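Local structure of glucosamine-6-phosphate deaminase (Thermotoga maritima, 1J5X) at residues 248-251 and 252-256. The protein belongs to the SIS-domain family, alpha/beta proteins built on parallel beta sheets flanked by helices. Residues are numbered along the deposited sequence; the frame is centred on the assembly and turned at random.
Sequences LEYR and HGPKA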
loop_
_atom_site.group_PDB
_atom_site.type_symbol
_atom_site.label_atom_id
_atom_site.label_comp_id
_atom_site.label_asym_id
_atom_site.label_seq_id
_atom_site.Cartn_x
_atom_site.Cartn_y
_atom_site.Cartn_z
ATOM N N LEU A 248 12.285 1.927 -13.788
ATOM C CA LEU A 248 13.375 1.728 -14.735
ATOM C C LEU A 248 14.286 0.574 -14.320
ATOM O O LEU A 248 15.115 0.135 -15.130
ATOM C CB LEU A 248 14.193 3.026 -14.863
ATOM C CG LEU A 248 13.329 4.191 -15.336
ATOM C CD1 LEU A 248 14.133 5.423 -15.428
ATOM C CD2 LEU A 248 12.651 3.810 -16.669
ATOM N N GLU A 249 14.122 0.057 -13.086
ATOM C CA GLU A 249 15.000 -1.045 -12.636
ATOM C C GLU A 249 14.672 -2.285 -13.407
ATOM O O GLU A 249 15.507 -3.185 -13.498
ATOM C CB GLU A 249 14.770 -1.379 -11.153
ATOM C CG GLU A 249 15.416 -0.326 -10.256
ATOM C CD GLU A 249 16.963 -0.399 -10.316
ATOM O OE1 GLU A 249 17.575 -1.361 -9.768
ATOM O OE2 GLU A 249 17.572 0.477 -10.919
ATOM N N TYR A 250 13.442 -2.333 -13.923
ATOM C CA TYR A 250 12.975 -3.522 -14.602
ATOM C C TYR A 250 13.850 -3.931 -15.801
ATOM O O TYR A 250 13.929 -5.114 -16.121
ATOM C CB TYR A 250 11.485 -3.365 -15.005
ATOM C CG TYR A 250 10.853 -4.720 -15.342
ATOM C CD1 TYR A 250 10.733 -5.718 -14.360
ATOM C CD2 TYR A 250 10.420 -5.008 -16.646
ATOM C CE1 TYR A 250 10.207 -6.937 -14.647
ATOM C CE2 TYR A 250 9.889 -6.255 -16.963
ATOM C CZ TYR A 250 9.779 -7.219 -15.961
ATOM O OH TYR A 250 9.255 -8.451 -16.208
ATOM N N ARG A 251 14.555 -2.997 -16.420
ATOM C CA ARG A 251 15.392 -3.368 -17.542
ATOM C C ARG A 251 16.668 -4.050 -17.107
ATOM O O ARG A 251 17.299 -4.741 -17.928
ATOM C CB ARG A 251 15.870 -2.144 -18.329
ATOM C CG ARG A 251 14.737 -1.448 -19.160
ATOM C CD ARG A 251 15.429 -0.468 -20.128
ATOM N NE ARG A 251 14.452 0.151 -21.032
ATOM C CZ ARG A 251 13.874 1.338 -20.815
ATOM N NH1 ARG A 251 14.161 2.063 -19.719
ATOM N NH2 ARG A 251 12.997 1.808 -21.708
ATOM N N HIS A 252 17.055 -3.837 -15.837
ATOM C CA HIS A 252 18.346 -4.304 -15.407
ATOM C C HIS A 252 18.358 -5.699 -14.910
ATOM O O HIS A 252 18.800 -6.000 -13.793
ATOM C CB HIS A 252 18.935 -3.321 -14.363
ATOM C CG HIS A 252 18.986 -1.916 -14.832
ATOM N ND1 HIS A 252 20.133 -1.329 -15.316
ATOM C CD2 HIS A 252 18.019 -0.968 -14.902
ATOM C CE1 HIS A 252 19.879 -0.081 -15.652
ATOM N NE2 HIS A 252 18.599 0.164 -15.411
ATOM N N GLY A 253 17.801 -6.570 -15.733
ATOM C CA GLY A 253 17.766 -7.969 -15.374
ATOM C C GLY A 253 16.441 -8.645 -15.296
ATOM O O GLY A 253 16.217 -9.670 -15.984
ATOM N N PRO A 254 15.512 -8.101 -14.493
ATOM C CA PRO A 254 14.191 -8.674 -14.310
ATOM C C PRO A 254 13.423 -8.947 -15.606
ATOM O O PRO A 254 12.693 -9.936 -15.643
ATOM C CB PRO A 254 13.472 -7.642 -13.443
ATOM C CG PRO A 254 14.625 -7.060 -12.615
ATOM C CD PRO A 254 15.647 -6.856 -13.701
ATOM N N LYS A 255 13.638 -8.134 -16.637
ATOM C CA LYS A 255 12.806 -8.327 -17.849
ATOM C C LYS A 255 13.205 -9.601 -18.619
ATOM O O LYS A 255 12.573 -9.994 -19.615
ATOM C CB LYS A 255 12.888 -7.121 -18.740
ATOM C CG LYS A 255 14.270 -6.807 -19.211
ATOM C CD LYS A 255 14.234 -5.898 -20.444
ATOM C CE LYS A 255 15.639 -5.611 -20.898
ATOM N NZ LYS A 255 15.767 -4.764 -22.148
ATOM N N ALA A 256 14.260 -10.254 -18.162
ATOM C CA ALA A 256 14.634 -11.508 -18.812
ATOM C C ALA A 256 13.447 -12.484 -18.770
ATOM O O ALA A 256 13.311 -13.357 -19.669
ATOM C CB ALA A 256 15.884 -12.154 -18.089
HETATM O O HOH W 1 10.261 -10.238 -14.511
#
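Tyr250 lays its ring along the peptide between Pro254 and Lys255, one turn further on. From CB, the side chain sets CG anti to the backbone N (chi1 -163°) and beside the carbonyl carbon, and the ring reaches forward over Pro254 and Lys255. CD1 meets Pro254 CB at 3.5 Å and CE1 the same carbon; CE2 rests against Lys255 CB at 3.6 Å, CZ lies near Lys255 CA, and one face of the ring has Lys255 N over its centre, 4.0 Å above the plane. At the tip, a water lies 2.7 Å from both Tyr250 OH and Pro254 O and donates to the carbonyl. Val216 and Leu218 of strand 214-218 and Leu283 of helix 273-285 also pack on this buried ring.

His252 N hydrogen-bonds to Glu249 O (2.9 Å), coming from above the carbonyl plane at a C=O...N angle of 126°. A weak hydrogen bond from Gly253 N to Arg251 O closes an inverse gamma turn centred on His252, and a weak, strongly bent one joins Lys255 N to Tyr250 O. Gly253 leaves the turn with backbone angles (phi 122°) open essentially to glycine. His252 points CD2 at Leu248 O, 3.1 Å away in the plane of its ring. The extended Lys255 chain brings CE to 3.5 Å from Arg251 O; Lys255 NZ and Arg251 NE both form salt bridges with Glu282, whose carboxylate probably offsets their like charges.

Two short 3-10 segments joined by an inverse gamma turn thus shape the surface connection from strand 241-245 to strand 262-267, alongside the four-stranded parallel sheet of this alpha/beta fold.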